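Transcription termination factor NusA (Planctomyces limnophilus, PDB 4MTN) probably takes part in both transcription termination and antitermination, binding the RNA polymerase core enzyme and nascent RNA. Local coordinates at residues G205-V210 and R295-R300. Residues are numbered along the deposited sequence; the frame is centred on the assembly and turned at random.
Sequences GYRTKV and RGQNVR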
ATOM      1  N   GLY A 205       7.028 -12.558   2.676  1.00 50.89           N
ATOM      2  CA  GLY A 205       8.038 -13.550   2.991  1.00 46.91           C
ATOM      3  C   GLY A 205       7.502 -14.719   3.791  1.00 42.92           C
ATOM      4  O   GLY A 205       8.246 -15.641   4.126  1.00 43.28           O
ATOM      5  N   TYR A 206       6.208 -14.690   4.095  1.00 42.17           N
ATOM      6  CA  TYR A 206       5.611 -15.729   4.925  1.00 43.44           C
ATOM      7  C   TYR A 206       4.379 -16.376   4.293  1.00 41.03           C
ATOM      8  O   TYR A 206       4.427 -17.536   3.888  1.00 42.23           O
ATOM      9  CB  TYR A 206       5.259 -15.156   6.298  1.00 45.99           C
ATOM     10  CG  TYR A 206       6.473 -14.769   7.112  1.00 52.31           C
ATOM     11  CD1 TYR A 206       6.963 -13.469   7.094  1.00 51.29           C
ATOM     12  CD2 TYR A 206       7.135 -15.708   7.891  1.00 44.12           C
ATOM     13  CE1 TYR A 206       8.077 -13.115   7.836  1.00 49.92           C
ATOM     14  CE2 TYR A 206       8.248 -15.363   8.635  1.00 49.15           C
ATOM     15  CZ  TYR A 206       8.715 -14.067   8.604  1.00 52.44           C
ATOM     16  OH  TYR A 206       9.822 -13.727   9.345  1.00 61.44           O
ATOM     17  N   ARG A 207       3.278 -15.635   4.206  1.00 41.28           N
ATOM     18  CA  ARG A 207       2.036 -16.215   3.703  1.00 45.11           C
ATOM     19  C   ARG A 207       1.150 -15.211   2.968  1.00 45.62           C
ATOM     20  O   ARG A 207       1.051 -14.049   3.361  1.00 46.07           O
ATOM     21  CB  ARG A 207       1.254 -16.845   4.856  1.00 50.06           C
ATOM     22  CG  ARG A 207       0.090 -17.720   4.419  1.00 51.29           C
ATOM     23  CD  ARG A 207      -0.472 -18.509   5.589  1.00 55.20           C
ATOM     24  NE  ARG A 207       0.536 -19.368   6.200  1.00 56.89           N
ATOM     25  CZ  ARG A 207       0.820 -20.600   5.786  1.00 61.38           C
ATOM     26  NH1 ARG A 207       0.172 -21.122   4.754  1.00 60.10           N
ATOM     27  NH2 ARG A 207       1.755 -21.311   6.404  1.00 65.48           N
ATOM     28  N   THR A 208       0.501 -15.678   1.904  1.00 46.17           N
ATOM     29  CA  THR A 208      -0.426 -14.856   1.131  1.00 41.95           C
ATOM     30  C   THR A 208      -1.701 -15.622   0.782  1.00 41.82           C
ATOM     31  O   THR A 208      -1.641 -16.702   0.193  1.00 44.05           O
ATOM     32  CB  THR A 208       0.219 -14.352  -0.174  1.00 43.47           C
ATOM     33  OG1 THR A 208       1.403 -13.606   0.128  1.00 49.18           O
ATOM     34  CG2 THR A 208      -0.750 -13.466  -0.940  1.00 45.50           C
ATOM     35  N   LYS A 209      -2.850 -15.060   1.144  1.00 41.96           N
ATOM     36  CA  LYS A 209      -4.138 -15.644   0.779  1.00 40.69           C
ATOM     37  C   LYS A 209      -4.700 -14.979  -0.476  1.00 45.35           C
ATOM     38  O   LYS A 209      -4.816 -13.755  -0.540  1.00 48.36           O
ATOM     39  CB  LYS A 209      -5.139 -15.522   1.931  1.00 37.04           C
ATOM     40  CG  LYS A 209      -4.889 -16.477   3.090  1.00 33.85           C
ATOM     41  CD  LYS A 209      -5.953 -16.318   4.169  1.00 38.10           C
ATOM     42  CE  LYS A 209      -5.733 -17.288   5.321  1.00 39.14           C
ATOM     43  NZ  LYS A 209      -5.820 -18.709   4.882  1.00 40.67           N
ATOM     44  N   VAL A 210      -5.051 -15.793  -1.468  1.00 42.82           N
ATOM     45  CA  VAL A 210      -5.550 -15.291  -2.745  1.00 38.01           C
ATOM     46  C   VAL A 210      -6.974 -15.759  -3.028  1.00 38.22           C
ATOM     47  O   VAL A 210      -7.240 -16.959  -3.086  1.00 43.64           O
ATOM     48  CB  VAL A 210      -4.654 -15.736  -3.917  1.00 39.24           C
ATOM     49  CG1 VAL A 210      -5.090 -15.053  -5.208  1.00 37.49           C
ATOM     50  CG2 VAL A 210      -3.192 -15.450  -3.614  1.00 39.27           C
ATOM     51  N   ARG A 295       1.165 -17.316  15.091  1.00 99.41           N
ATOM     52  CA  ARG A 295       1.138 -16.054  15.818  1.00 92.14           C
ATOM     53  C   ARG A 295      -0.221 -15.378  15.675  1.00 83.03           C
ATOM     54  O   ARG A 295      -0.413 -14.247  16.120  1.00 81.50           O
ATOM     55  CB  ARG A 295       2.254 -15.126  15.331  1.00 93.95           C
ATOM     56  CG  ARG A 295       3.653 -15.678  15.569  1.00 97.33           C
ATOM     57  CD  ARG A 295       3.790 -16.225  16.983  1.00100.85           C
ATOM     58  NE  ARG A 295       5.074 -16.885  17.201  1.00104.84           N
ATOM     59  CZ  ARG A 295       5.390 -17.558  18.303  1.00108.17           C
ATOM     60  NH1 ARG A 295       4.512 -17.664  19.292  1.00108.72           N
ATOM     61  NH2 ARG A 295       6.582 -18.127  18.418  1.00110.27           N
ATOM     62  N   GLY A 296      -1.161 -16.079  15.050  1.00 78.01           N
ATOM     63  CA  GLY A 296      -2.454 -15.505  14.731  1.00 70.50           C
ATOM     64  C   GLY A 296      -2.521 -15.097  13.273  1.00 63.88           C
ATOM     65  O   GLY A 296      -3.400 -14.339  12.863  1.00 59.59           O
ATOM     66  N   GLN A 297      -1.576 -15.614  12.491  1.00 62.69           N
ATOM     67  CA  GLN A 297      -1.436 -15.270  11.080  1.00 60.85           C
ATOM     68  C   GLN A 297      -2.678 -15.589  10.250  1.00 56.24           C
ATOM     69  O   GLN A 297      -3.086 -14.792   9.406  1.00 52.41           O
ATOM     70  CB  GLN A 297      -0.227 -15.998  10.489  1.00 61.23           C
ATOM     71  CG  GLN A 297       0.148 -15.553   9.086  1.00 62.19           C
ATOM     72  CD  GLN A 297       1.228 -16.422   8.474  1.00 62.96           C
ATOM     73  OE1 GLN A 297       1.126 -17.649   8.469  1.00 63.60           O
ATOM     74  NE2 GLN A 297       2.277 -15.789   7.961  1.00 62.26           N
ATOM     75  N   ASN A 298      -3.267 -16.758  10.489  1.00 54.48           N
ATOM     76  CA  ASN A 298      -4.407 -17.234   9.708  1.00 52.18           C
ATOM     77  C   ASN A 298      -5.591 -16.270   9.701  1.00 52.01           C
ATOM     78  O   ASN A 298      -5.968 -15.755   8.648  1.00 51.73           O
ATOM     79  CB  ASN A 298      -4.864 -18.600  10.222  1.00 48.38           C
ATOM     80  CG  ASN A 298      -5.854 -19.272   9.286  1.00 48.77           C
ATOM     81  OD1 ASN A 298      -5.679 -19.261   8.067  1.00 47.95           O
ATOM     82  ND2 ASN A 298      -6.903 -19.855   9.853  1.00 50.60           N
ATOM     83  N   VAL A 299      -6.179 -16.042  10.872  1.00 53.03           N
ATOM     84  CA  VAL A 299      -7.320 -15.138  11.009  1.00 57.33           C
ATOM     85  C   VAL A 299      -6.977 -13.731  10.523  1.00 56.08           C
ATOM     86  O   VAL A 299      -7.782 -13.079   9.854  1.00 55.64           O
ATOM     87  CB  VAL A 299      -7.803 -15.059  12.472  1.00 62.87           C
ATOM     88  CG1 VAL A 299      -8.884 -14.002  12.627  1.00 63.99           C
ATOM     89  CG2 VAL A 299      -8.317 -16.407  12.932  1.00 72.22           C
ATOM     90  N   ARG A 300      -5.772 -13.281  10.861  1.00 52.49           N
ATOM     91  CA  ARG A 300      -5.282 -11.964  10.468  1.00 55.05           C
ATOM     92  C   ARG A 300      -5.343 -11.776   8.955  1.00 54.45           C
ATOM     93  O   ARG A 300      -5.816 -10.750   8.467  1.00 56.13           O
ATOM     94  CB  ARG A 300      -3.847 -11.770  10.964  1.00 61.26           C
ATOM     95  CG  ARG A 300      -3.350 -10.337  10.948  1.00 68.46           C
ATOM     96  CD  ARG A 300      -1.878 -10.291  11.320  1.00 77.13           C
ATOM     97  NE  ARG A 300      -1.570 -11.230  12.395  1.00 86.42           N
ATOM     98  CZ  ARG A 300      -0.348 -11.671  12.675  1.00 94.43           C
ATOM     99  NH1 ARG A 300       0.688 -11.261  11.957  1.00 97.24           N
ATOM    100  NH2 ARG A 300      -0.162 -12.526  13.671  1.00 98.46           N
TER
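The seam between the two KH domains of NusA shows how a helix start can be joined to a sheet through polar side chains, with Q297 and N298 of helix 297-306 meeting R207 and K209 of strand 207-214. With CG anti to the backbone N (chi1 -171°) and the chain extended beyond it, Q297 carries its amide across to the strand, where the side chains of Q297 and R207 cross at about a right angle. R207 NE donates to Q297 OE1 at 2.9 Å; the oxygen lies close to the guanidinium plane, at its edge, whereas the donor stands above the amide's carbonyl plane. Q297 NE2 rests 3.4 Å from R207 CB and 3.5 Å from Y206 CB, and makes a weak hydrogen bond to E203. Two residues further along the strand, K209 NZ makes a weak hydrogen bond of 3.2 Å to N298 OD1, while N298 ND2 bonds to A291 O. E246 on strand 244-249 forms salt bridges with R207 NH1 and K209 NZ. A leucine in place of R207 would probably leave Q297 OE1 without its donor and E246 with one cationic partner fewer. Y206 and R207 opposite E203 form a classic beta bulge, here starting a strand of a type II KH fold.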